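Local atomic coordinates of ureidoglycolate hydrolase (PDB entry 4PXE), a protein that hydrolyses (S)-ureidoglycolate to glyoxylate, ammonium and carbon dioxide in plant purine breakdown, as a manganese-dependent homodimeric amidohydrolase of the peptidase M20 family. Residues 41-51 / 135-143; 197-208 / 378-389. One frame throughout, in Å; residues are numbered along the deposited sequence.

Interaction 1: 41-51 / 135-143; sequences VLYTDKDVSAR and TSEEPTRFG. With MN (manganese (II) ion), chain D; GLV (glyoxylic acid), chain E.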
loop_
_atom_site.group_PDB
_atom_site.type_symbol
_atom_site.label_atom_id
_atom_site.label_comp_id
_atom_site.label_asym_id
_atom_site.label_seq_id
_atom_site.Cartn_x
_atom_site.Cartn_y
_atom_site.Cartn_z
ATOM N N VAL A 41 -15.357 -8.465 -1.933
ATOM C CA VAL A 41 -14.910 -8.117 -3.265
ATOM C C VAL A 41 -15.319 -9.152 -4.305
ATOM O O VAL A 41 -15.306 -10.362 -4.041
ATOM C CB VAL A 41 -13.372 -7.930 -3.254
ATOM C CG1 VAL A 41 -12.861 -7.569 -4.633
ATOM C CG2 VAL A 41 -12.997 -6.856 -2.242
ATOM N N LEU A 42 -15.713 -8.641 -5.471
ATOM C CA LEU A 42 -16.074 -9.432 -6.643
ATOM C C LEU A 42 -15.232 -10.693 -6.829
ATOM O O LEU A 42 -14.006 -10.615 -6.889
ATOM C CB LEU A 42 -15.965 -8.551 -7.894
ATOM C CG LEU A 42 -16.125 -9.200 -9.267
ATOM C CD1 LEU A 42 -17.490 -9.864 -9.380
ATOM C CD2 LEU A 42 -15.951 -8.161 -10.345
ATOM N N TYR A 43 -15.928 -11.833 -6.898
ATOM C CA TYR A 43 -15.383 -13.166 -7.212
ATOM C C TYR A 43 -14.522 -13.824 -6.128
ATOM O O TYR A 43 -14.006 -14.921 -6.336
ATOM C CB TYR A 43 -14.638 -13.188 -8.559
ATOM C CG TYR A 43 -15.456 -12.875 -9.798
ATOM C CD1 TYR A 43 -16.787 -13.271 -9.918
ATOM C CD2 TYR A 43 -14.879 -12.201 -10.867
ATOM C CE1 TYR A 43 -17.515 -12.985 -11.070
ATOM C CE2 TYR A 43 -15.585 -11.909 -12.012
ATOM C CZ TYR A 43 -16.906 -12.307 -12.121
ATOM O OH TYR A 43 -17.596 -11.998 -13.276
ATOM N N THR A 44 -14.348 -13.174 -4.980
ATOM C CA THR A 44 -13.675 -13.820 -3.864
ATOM C C THR A 44 -14.586 -14.845 -3.198
ATOM O O THR A 44 -15.779 -14.926 -3.499
ATOM C CB THR A 44 -13.238 -12.807 -2.805
ATOM O OG1 THR A 44 -14.404 -12.157 -2.279
ATOM C CG2 THR A 44 -12.289 -11.763 -3.411
ATOM N N ASP A 45 -14.018 -15.618 -2.277
ATOM C CA ASP A 45 -14.786 -16.613 -1.533
ATOM C C ASP A 45 -15.972 -16.004 -0.769
ATOM O O ASP A 45 -17.065 -16.578 -0.758
ATOM C CB ASP A 45 -13.883 -17.447 -0.610
ATOM C CG ASP A 45 -13.240 -16.628 0.495
ATOM O OD1 ASP A 45 -13.033 -15.409 0.312
ATOM O OD2 ASP A 45 -12.931 -17.216 1.556
ATOM N N LYS A 46 -15.763 -14.841 -0.156
ATOM C CA LYS A 46 -16.850 -14.153 0.547
ATOM C C LYS A 46 -17.974 -13.752 -0.411
ATOM O O LYS A 46 -19.153 -13.862 -0.066
ATOM C CB LYS A 46 -16.323 -12.918 1.292
ATOM C CG LYS A 46 -15.180 -13.200 2.270
ATOM C CD LYS A 46 -15.536 -14.333 3.220
ATOM C CE LYS A 46 -14.441 -14.548 4.265
ATOM N NZ LYS A 46 -13.138 -14.887 3.641
ATOM N N ASP A 47 -17.615 -13.283 -1.605
ATOM C CA ASP A 47 -18.602 -12.949 -2.629
ATOM C C ASP A 47 -19.417 -14.177 -3.021
ATOM O O ASP A 47 -20.646 -14.114 -3.119
ATOM C CB ASP A 47 -17.916 -12.360 -3.868
ATOM C CG ASP A 47 -18.900 -11.919 -4.946
ATOM O OD1 ASP A 47 -19.970 -11.378 -4.607
ATOM O OD2 ASP A 47 -18.600 -12.099 -6.143
ATOM N N VAL A 48 -18.728 -15.297 -3.235
ATOM C CA VAL A 48 -19.395 -16.541 -3.601
ATOM C C VAL A 48 -20.392 -16.986 -2.514
ATOM O O VAL A 48 -21.516 -17.386 -2.822
ATOM C CB VAL A 48 -18.368 -17.661 -3.933
ATOM C CG1 VAL A 48 -19.081 -19.009 -4.123
ATOM C CG2 VAL A 48 -17.570 -17.299 -5.177
ATOM N N SER A 49 -19.989 -16.891 -1.250
ATOM C CA SER A 49 -20.881 -17.218 -0.134
ATOM C C SER A 49 -22.127 -16.329 -0.110
ATOM O O SER A 49 -23.245 -16.805 0.117
ATOM C CB SER A 49 -20.140 -17.108 1.197
ATOM O OG SER A 49 -19.132 -18.096 1.291
ATOM N N ALA A 50 -21.935 -15.041 -0.359
ATOM C CA ALA A 50 -23.048 -14.098 -0.385
ATOM C C ALA A 50 -23.982 -14.343 -1.574
ATOM O O ALA A 50 -25.206 -14.257 -1.425
ATOM C CB ALA A 50 -22.530 -12.670 -0.394
ATOM N N ARG A 51 -23.419 -14.651 -2.747
ATOM C CA ARG A 51 -24.241 -15.017 -3.911
ATOM C C ARG A 51 -25.134 -16.213 -3.595
ATOM O O ARG A 51 -26.312 -16.229 -3.946
ATOM C CB ARG A 51 -23.359 -15.380 -5.115
ATOM C CG ARG A 51 -22.543 -14.237 -5.705
ATOM C CD ARG A 51 -21.561 -14.760 -6.766
ATOM N NE ARG A 51 -20.736 -13.653 -7.231
ATOM C CZ ARG A 51 -21.003 -12.908 -8.295
ATOM N NH1 ARG A 51 -22.044 -13.181 -9.065
ATOM N NH2 ARG A 51 -20.216 -11.887 -8.589
ATOM N N THR A 135 -23.647 -8.345 -10.754
ATOM C CA THR A 135 -22.514 -9.164 -10.361
ATOM C C THR A 135 -21.501 -8.404 -9.496
ATOM O O THR A 135 -20.849 -8.984 -8.634
ATOM C CB THR A 135 -21.830 -9.822 -11.590
ATOM O OG1 THR A 135 -21.056 -10.944 -11.153
ATOM C CG2 THR A 135 -20.957 -8.828 -12.360
ATOM N N SER A 136 -21.397 -7.099 -9.733
ATOM C CA SER A 136 -20.543 -6.213 -8.951
ATOM C C SER A 136 -20.862 -4.800 -9.378
ATOM O O SER A 136 -21.062 -4.547 -10.570
ATOM C CB SER A 136 -19.065 -6.509 -9.222
ATOM O OG SER A 136 -18.252 -5.415 -8.834
ATOM N N GLU A 137 -20.907 -3.874 -8.421
ATOM C CA GLU A 137 -21.115 -2.469 -8.740
ATOM C C GLU A 137 -19.913 -1.626 -8.319
ATOM O O GLU A 137 -19.676 -0.549 -8.871
ATOM C CB GLU A 137 -22.401 -1.963 -8.069
ATOM C CG GLU A 137 -22.777 -0.532 -8.414
ATOM C CD GLU A 137 -22.231 0.492 -7.445
ATOM O OE1 GLU A 137 -21.685 0.120 -6.377
ATOM O OE2 GLU A 137 -22.341 1.697 -7.769
ATOM N N GLU A 138 -19.168 -2.098 -7.323
ATOM C CA GLU A 138 -18.033 -1.330 -6.805
ATOM C C GLU A 138 -16.772 -1.543 -7.646
ATOM O O GLU A 138 -16.565 -2.630 -8.182
ATOM C CB GLU A 138 -17.778 -1.672 -5.337
ATOM C CG GLU A 138 -18.984 -1.411 -4.443
ATOM C CD GLU A 138 -19.153 0.033 -4.078
ATOM O OE1 GLU A 138 -18.536 0.935 -4.688
ATOM O OE2 GLU A 138 -19.929 0.258 -3.125
ATOM N N PRO A 139 -15.929 -0.501 -7.775
ATOM C CA PRO A 139 -14.756 -0.574 -8.665
ATOM C C PRO A 139 -13.531 -1.210 -8.013
ATOM O O PRO A 139 -12.448 -1.177 -8.600
ATOM C CB PRO A 139 -14.469 0.901 -8.965
ATOM C CG PRO A 139 -14.889 1.607 -7.718
ATOM C CD PRO A 139 -16.152 0.871 -7.276
ATOM N N THR A 140 -13.695 -1.785 -6.827
ATOM C CA THR A 140 -12.570 -2.247 -6.001
ATOM C C THR A 140 -11.555 -3.154 -6.699
ATOM O O THR A 140 -10.340 -2.922 -6.613
ATOM C CB THR A 140 -13.090 -2.994 -4.757
ATOM O OG1 THR A 140 -14.074 -2.179 -4.108
ATOM C CG2 THR A 140 -11.952 -3.294 -3.771
ATOM N N ARG A 141 -12.038 -4.197 -7.364
ATOM C CA ARG A 141 -11.110 -5.212 -7.846
ATOM C C ARG A 141 -10.403 -4.835 -9.143
ATOM O O ARG A 141 -9.183 -4.950 -9.226
ATOM C CB ARG A 141 -11.801 -6.564 -8.009
ATOM C CG ARG A 141 -10.800 -7.660 -8.345
ATOM C CD ARG A 141 -11.315 -9.059 -8.036
ATOM N NE ARG A 141 -10.222 -10.017 -8.200
ATOM C CZ ARG A 141 -10.279 -11.306 -7.890
ATOM N NH1 ARG A 141 -11.397 -11.841 -7.408
ATOM N NH2 ARG A 141 -9.201 -12.066 -8.076
ATOM N N PHE A 142 -11.168 -4.407 -10.143
ATOM C CA PHE A 142 -10.615 -4.136 -11.471
ATOM C C PHE A 142 -10.607 -2.656 -11.853
ATOM O O PHE A 142 -10.196 -2.310 -12.960
ATOM C CB PHE A 142 -11.350 -4.961 -12.539
ATOM C CG PHE A 142 -11.287 -6.445 -12.302
ATOM C CD1 PHE A 142 -10.099 -7.133 -12.495
ATOM C CD2 PHE A 142 -12.411 -7.150 -11.885
ATOM C CE1 PHE A 142 -10.020 -8.484 -12.276
ATOM C CE2 PHE A 142 -12.343 -8.512 -11.660
ATOM C CZ PHE A 142 -11.141 -9.185 -11.861
ATOM N N GLY A 143 -11.050 -1.782 -10.951
ATOM C CA GLY A 143 -11.110 -0.359 -11.254
ATOM C C GLY A 143 -12.329 0.017 -12.082
ATOM O O GLY A 143 -12.480 1.165 -12.511
HETATM MN MN MN D . -21.068 2.034 -2.669
HETATM C C1 GLV E . -20.479 3.645 -5.655
HETATM O O1 GLV E . -21.793 3.425 -6.038
HETATM C C2 GLV E . -20.099 5.082 -5.580
HETATM O O2 GLV E . -20.974 5.966 -5.853
HETATM O O3 GLV E . -18.921 5.403 -5.245
HETATM O O HOH W 1 -10.640 -14.229 -5.867
HETATM O O HOH W 2 -20.585 -9.104 -5.899
HETATM O O HOH W 3 -22.413 1.363 -4.195
HETATM O O HOH W 4 -21.865 3.679 -2.750
#

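Interaction 2: 197-208 / 378-389; sequences KKGSYFAFLELH and HDSLFMARISPM. With MN (manganese (II) ion), chain C.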
loop_
_atom_site.group_PDB
_atom_site.type_symbol
_atom_site.label_atom_id
_atom_site.label_comp_id
_atom_site.label_asym_id
_atom_site.label_seq_id
_atom_site.Cartn_x
_atom_site.Cartn_y
_atom_site.Cartn_z
ATOM N N LYS A 197 -31.212 -6.418 -24.905
ATOM C CA LYS A 197 -31.820 -5.611 -25.946
ATOM C C LYS A 197 -32.490 -4.400 -25.304
ATOM O O LYS A 197 -33.060 -4.497 -24.218
ATOM C CB LYS A 197 -32.846 -6.445 -26.713
ATOM C CG LYS A 197 -32.785 -6.279 -28.222
ATOM C CD LYS A 197 -33.726 -5.186 -28.697
ATOM C CE LYS A 197 -35.178 -5.590 -28.486
ATOM N NZ LYS A 197 -35.531 -6.828 -29.240
ATOM N N LYS A 198 -32.407 -3.254 -25.967
ATOM C CA LYS A 198 -33.073 -2.056 -25.486
ATOM C C LYS A 198 -34.581 -2.300 -25.406
ATOM O O LYS A 198 -35.173 -2.860 -26.328
ATOM C CB LYS A 198 -32.764 -0.885 -26.415
ATOM C CG LYS A 198 -33.341 0.436 -25.964
ATOM C CD LYS A 198 -32.647 1.588 -26.666
ATOM C CE LYS A 198 -33.164 2.918 -26.156
ATOM N NZ LYS A 198 -33.023 3.011 -24.675
ATOM N N GLY A 199 -35.191 -1.904 -24.293
ATOM C CA GLY A 199 -36.615 -2.105 -24.089
ATOM C C GLY A 199 -37.004 -3.506 -23.643
ATOM O O GLY A 199 -38.188 -3.841 -23.619
ATOM N N SER A 200 -36.027 -4.331 -23.279
ATOM C CA SER A 200 -36.338 -5.692 -22.839
ATOM C C SER A 200 -36.963 -5.698 -21.443
ATOM O O SER A 200 -37.556 -6.693 -21.022
ATOM C CB SER A 200 -35.107 -6.591 -22.888
ATOM O OG SER A 200 -34.076 -6.063 -22.086
ATOM N N TYR A 201 -36.828 -4.581 -20.732
ATOM C CA TYR A 201 -37.572 -4.375 -19.494
ATOM C C TYR A 201 -38.512 -3.186 -19.654
ATOM O O TYR A 201 -38.146 -2.181 -20.263
ATOM C CB TYR A 201 -36.621 -4.100 -18.328
ATOM C CG TYR A 201 -35.883 -5.308 -17.813
ATOM C CD1 TYR A 201 -36.563 -6.464 -17.464
ATOM C CD2 TYR A 201 -34.500 -5.288 -17.664
ATOM C CE1 TYR A 201 -35.894 -7.580 -16.983
ATOM C CE2 TYR A 201 -33.811 -6.402 -17.183
ATOM C CZ TYR A 201 -34.514 -7.543 -16.844
ATOM O OH TYR A 201 -33.834 -8.646 -16.361
ATOM N N PHE A 202 -39.718 -3.298 -19.098
ATOM C CA PHE A 202 -40.685 -2.202 -19.077
ATOM C C PHE A 202 -40.176 -1.020 -18.249
ATOM O O PHE A 202 -40.324 0.135 -18.640
ATOM C CB PHE A 202 -42.024 -2.717 -18.523
ATOM C CG PHE A 202 -43.144 -1.710 -18.560
ATOM C CD1 PHE A 202 -43.663 -1.268 -19.771
ATOM C CD2 PHE A 202 -43.718 -1.250 -17.386
ATOM C CE1 PHE A 202 -44.711 -0.361 -19.802
ATOM C CE2 PHE A 202 -44.771 -0.343 -17.412
ATOM C CZ PHE A 202 -45.267 0.099 -18.627
ATOM N N ALA A 203 -39.563 -1.323 -17.102
ATOM C CA ALA A 203 -38.943 -0.312 -16.256
ATOM C C ALA A 203 -37.953 -1.022 -15.358
ATOM O O ALA A 203 -38.033 -2.241 -15.189
ATOM C CB ALA A 203 -39.986 0.405 -15.413
ATOM N N PHE A 204 -37.017 -0.251 -14.805
ATOM C CA PHE A 204 -36.077 -0.734 -13.791
ATOM C C PHE A 204 -36.110 0.177 -12.564
ATOM O O PHE A 204 -35.968 1.391 -12.685
ATOM C CB PHE A 204 -34.636 -0.794 -14.328
ATOM C CG PHE A 204 -33.640 -1.145 -13.263
ATOM C CD1 PHE A 204 -33.464 -2.461 -12.883
ATOM C CD2 PHE A 204 -32.924 -0.158 -12.602
ATOM C CE1 PHE A 204 -32.582 -2.796 -11.869
ATOM C CE2 PHE A 204 -32.044 -0.486 -11.593
ATOM C CZ PHE A 204 -31.878 -1.806 -11.228
ATOM N N LEU A 205 -36.275 -0.417 -11.383
ATOM C CA LEU A 205 -36.314 0.333 -10.125
ATOM C C LEU A 205 -35.204 -0.129 -9.202
ATOM O O LEU A 205 -34.961 -1.323 -9.095
ATOM C CB LEU A 205 -37.633 0.060 -9.398
ATOM C CG LEU A 205 -38.913 0.050 -10.218
ATOM C CD1 LEU A 205 -40.081 -0.284 -9.299
ATOM C CD2 LEU A 205 -39.118 1.391 -10.890
ATOM N N GLU A 206 -34.556 0.800 -8.506
ATOM C CA GLU A 206 -33.577 0.422 -7.488
ATOM C C GLU A 206 -33.888 1.078 -6.150
ATOM O O GLU A 206 -33.987 2.300 -6.057
ATOM C CB GLU A 206 -32.165 0.811 -7.937
ATOM C CG GLU A 206 -31.062 0.377 -6.962
ATOM C CD GLU A 206 -29.657 0.466 -7.541
ATOM O OE1 GLU A 206 -29.467 1.025 -8.651
ATOM O OE2 GLU A 206 -28.728 -0.039 -6.875
ATOM N N LEU A 207 -34.058 0.255 -5.120
ATOM C CA LEU A 207 -34.207 0.731 -3.743
ATOM C C LEU A 207 -32.802 0.864 -3.147
ATOM O O LEU A 207 -31.995 -0.054 -3.294
ATOM C CB LEU A 207 -35.028 -0.289 -2.955
ATOM C CG LEU A 207 -35.088 -0.113 -1.432
ATOM C CD1 LEU A 207 -35.753 1.205 -1.031
ATOM C CD2 LEU A 207 -35.795 -1.299 -0.802
ATOM N N HIS A 208 -32.495 1.984 -2.495
ATOM C CA HIS A 208 -31.131 2.212 -2.001
ATOM C C HIS A 208 -31.143 3.190 -0.833
ATOM O O HIS A 208 -31.972 4.108 -0.784
ATOM C CB HIS A 208 -30.226 2.749 -3.139
ATOM C CG HIS A 208 -28.758 2.480 -2.937
ATOM N ND1 HIS A 208 -27.991 3.148 -2.005
ATOM C CD2 HIS A 208 -27.922 1.607 -3.552
ATOM C CE1 HIS A 208 -26.748 2.698 -2.049
ATOM N NE2 HIS A 208 -26.681 1.762 -2.979
ATOM N N HIS A 378 -24.898 4.372 -9.315
ATOM C CA HIS A 378 -25.596 3.125 -9.034
ATOM C C HIS A 378 -25.738 2.360 -10.331
ATOM O O HIS A 378 -25.592 2.934 -11.404
ATOM C CB HIS A 378 -27.009 3.407 -8.522
ATOM C CG HIS A 378 -27.064 4.254 -7.292
ATOM N ND1 HIS A 378 -26.872 3.744 -6.024
ATOM C CD2 HIS A 378 -27.324 5.572 -7.131
ATOM C CE1 HIS A 378 -27.006 4.715 -5.140
ATOM N NE2 HIS A 378 -27.284 5.834 -5.785
ATOM N N ASP A 379 -26.088 1.085 -10.241
ATOM C CA ASP A 379 -26.456 0.322 -11.432
ATOM C C ASP A 379 -27.581 0.975 -12.237
ATOM O O ASP A 379 -27.632 0.834 -13.458
ATOM C CB ASP A 379 -26.819 -1.110 -11.042
ATOM C CG ASP A 379 -25.606 -1.873 -10.529
ATOM O OD1 ASP A 379 -24.660 -2.023 -11.325
ATOM O OD2 ASP A 379 -25.581 -2.300 -9.350
ATOM N N SER A 380 -28.465 1.697 -11.554
ATOM C CA SER A 380 -29.526 2.464 -12.208
ATOM C C SER A 380 -28.985 3.406 -13.287
ATOM O O SER A 380 -29.669 3.676 -14.276
ATOM C CB SER A 380 -30.305 3.268 -11.160
ATOM O OG SER A 380 -31.091 2.422 -10.336
ATOM N N LEU A 381 -27.763 3.905 -13.110
ATOM C CA LEU A 381 -27.181 4.846 -14.066
ATOM C C LEU A 381 -27.077 4.201 -15.448
ATOM O O LEU A 381 -27.329 4.849 -16.472
ATOM C CB LEU A 381 -25.795 5.300 -13.587
ATOM C CG LEU A 381 -25.031 6.263 -14.498
ATOM C CD1 LEU A 381 -25.815 7.537 -14.688
ATOM C CD2 LEU A 381 -23.676 6.567 -13.896
ATOM N N PHE A 382 -26.727 2.920 -15.474
ATOM C CA PHE A 382 -26.554 2.206 -16.740
ATOM C C PHE A 382 -27.809 1.477 -17.211
ATOM O O PHE A 382 -28.058 1.365 -18.423
ATOM C CB PHE A 382 -25.324 1.307 -16.666
ATOM C CG PHE A 382 -24.075 2.092 -16.434
ATOM C CD1 PHE A 382 -23.460 2.744 -17.493
ATOM C CD2 PHE A 382 -23.580 2.281 -15.154
ATOM C CE1 PHE A 382 -22.346 3.525 -17.285
ATOM C CE2 PHE A 382 -22.468 3.067 -14.938
ATOM C CZ PHE A 382 -21.848 3.689 -15.999
ATOM N N MET A 383 -28.623 1.013 -16.265
ATOM C CA MET A 383 -29.920 0.436 -16.611
ATOM C C MET A 383 -30.793 1.449 -17.342
ATOM O O MET A 383 -31.628 1.068 -18.165
ATOM C CB MET A 383 -30.636 -0.102 -15.359
ATOM C CG MET A 383 -29.975 -1.330 -14.744
ATOM S SD MET A 383 -29.757 -2.710 -15.902
ATOM C CE MET A 383 -31.450 -3.280 -16.061
ATOM N N ALA A 384 -30.594 2.731 -17.048
ATOM C CA ALA A 384 -31.321 3.820 -17.706
ATOM C C ALA A 384 -31.098 3.845 -19.219
ATOM O O ALA A 384 -31.895 4.424 -19.964
ATOM C CB ALA A 384 -30.942 5.163 -17.100
ATOM N N ARG A 385 -30.011 3.227 -19.671
ATOM C CA ARG A 385 -29.728 3.154 -21.101
ATOM C C ARG A 385 -30.558 2.073 -21.803
ATOM O O ARG A 385 -30.666 2.067 -23.035
ATOM C CB ARG A 385 -28.233 2.906 -21.320
ATOM C CG ARG A 385 -27.355 3.964 -20.702
ATOM C CD ARG A 385 -25.896 3.703 -21.004
ATOM N NE ARG A 385 -25.050 4.715 -20.396
ATOM C CZ ARG A 385 -23.760 4.863 -20.677
ATOM N NH1 ARG A 385 -23.182 4.051 -21.554
ATOM N NH2 ARG A 385 -23.058 5.819 -20.090
ATOM N N ILE A 386 -31.144 1.174 -21.013
ATOM C CA ILE A 386 -31.849 -0.015 -21.492
ATOM C C ILE A 386 -33.357 0.130 -21.303
ATOM O O ILE A 386 -34.154 -0.379 -22.097
ATOM C CB ILE A 386 -31.390 -1.278 -20.707
ATOM C CG1 ILE A 386 -29.948 -1.623 -21.048
ATOM C CG2 ILE A 386 -32.283 -2.483 -21.011
ATOM C CD1 ILE A 386 -29.725 -1.812 -22.541
ATOM N N SER A 387 -33.754 0.826 -20.244
ATOM C CA SER A 387 -35.171 0.959 -19.944
ATOM C C SER A 387 -35.438 2.170 -19.056
ATOM O O SER A 387 -34.513 2.722 -18.449
ATOM C CB SER A 387 -35.696 -0.317 -19.285
ATOM O OG SER A 387 -35.264 -0.411 -17.948
ATOM N N PRO A 388 -36.702 2.609 -19.000
ATOM C CA PRO A 388 -37.101 3.642 -18.044
ATOM C C PRO A 388 -36.623 3.268 -16.643
ATOM O O PRO A 388 -36.775 2.116 -16.236
ATOM C CB PRO A 388 -38.624 3.604 -18.126
ATOM C CG PRO A 388 -38.884 3.242 -19.566
ATOM C CD PRO A 388 -37.806 2.256 -19.922
ATOM N N MET A 389 -36.046 4.227 -15.931
ATOM C CA MET A 389 -35.426 3.947 -14.642
ATOM C C MET A 389 -35.968 4.859 -13.552
ATOM O O MET A 389 -36.365 5.994 -13.808
ATOM C CB MET A 389 -33.904 4.125 -14.786
ATOM C CG MET A 389 -33.080 4.072 -13.484
ATOM S SD MET A 389 -33.037 5.626 -12.557
ATOM C CE MET A 389 -32.008 6.662 -13.606
HETATM MN MN MN C . -24.579 1.145 -3.759
HETATM O O HOH W 5 -26.333 -0.253 -7.780
HETATM O O HOH W 6 -25.383 1.398 -5.823
HETATM O O HOH W 3 -22.413 1.363 -4.195
HETATM O O HOH W 7 -24.253 3.574 -4.124
#

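Interaction 1: 41-51 / 135-143
R141 and R51 supply the charged groups that tie the turn and helix start of 41-51 to the metal-site loop 135-143. R141, its chain extended, sends NH1 to L42 O (2.9 Å), with the oxygen in the guanidinium plane and the N-H in the plane of the carbonyl. Its NE is paired with D168, so the one planar group joins a turn carbonyl to a third part of the chain.

R51 works end-on: NH1 and NH2 both reach T135 OG1, the NH2 bond being the straighter (156°). Its other side, NE and NH2, grips D47 OD2, which also accepts from Y43 N, so one carboxylate oxygen gathers three donors. A water bridges D47 OD1 and T135 O. T135 OG1 is also bonded to V70 O. With an alanine here instead of R51, D47 OD2 is likely to lose its charged mate and T135 OG1 two N-H donors.

Apolar contacts fill the middle. L42, with CG anti to its backbone N (172°), straddles S136 CB with both methyls, and CD2 meets the edge of the F142 ring 3.9 Å from CE2. V41 CG1 lies against R141 CB at 3.7 Å.

Farther along the loop, E138 OE2 binds manganese at 2.2 Å and E137 OE2 lies 2.5 Å from glyoxylate O1. S136 OG turns to D94, whose carboxylate also takes E137 N and E138 N; bonds at T135 and packing on S136 are thus consistent with a fixed start to this loop.

Interaction 2: 197-208 / 378-389
F204 and M389 form a parallel beta bridge in the central sheet of the M20 catalytic domain, where strand 203-208 runs beside the strand that follows helix 379-383. F204 N donates to P388 O (2.8 Å), and strand 389-394 carries the pairing on through G390. Helix and strand segments are nearly antiparallel, their axes 9.0 Å apart.

At the metal end, E206 is the main acceptor. Extended beyond CG, it brings OE1 to the first turn of the helix, where S380 OG donates to the anti lone pair at 2.7 Å and S380 N donates nearly in line with the C-O bond. A serine suits this place because hydroxyl and backbone serve the same oxygen. E206 OE2 takes a bond from S91 and another from a water; that water also accepts from D379 N and donates to D379 OD2, and so separates two carboxylates that would otherwise probably repel.

At the far end, G199 N donates to I386 O at 2.9 Å, and K198 NZ reaches R385 O from above the carbonyl plane. G199 has a positive phi in a type II turn, readily adopted by glycine.

Between these polar ends, M383, bent at chi2 and chi3, lays CG over the centre of the F204 ring, a CH-pi contact; its sulfur stands above the same face at a distance, a Met-aromatic contact.

H378 turns its edge to the face of H208. Its NE2 is bonded to S374, and its ND1 is hydrogen-bonded at 2.8 Å to a water on the same manganese that H208 NE2 binds at 2.3 Å.

Overall arrangement
Interaction 1 closes along the chain before interaction 2 opens, and their centres lie 21 Å apart. The first joins the start of helix 45-60 to the loop after strand 129-133; the second joins strand 201-209 to helix 379-383 and strand 389-394. Strand 86-91 pairs with both 129-133, which leads into the loop of interaction 1, and 201-209 of interaction 2. Both contacts converge on the two-manganese centre: E138 serves one ion, H208 the other, and one water is bound to both ions. They also meet directly, E137 CG lying 3.4 Å from D379 OD2. Separate parts of the sequence thereby supply metal ligands and pocket residues to one active site, where N294 of the second subunit also bonds to glyoxylate.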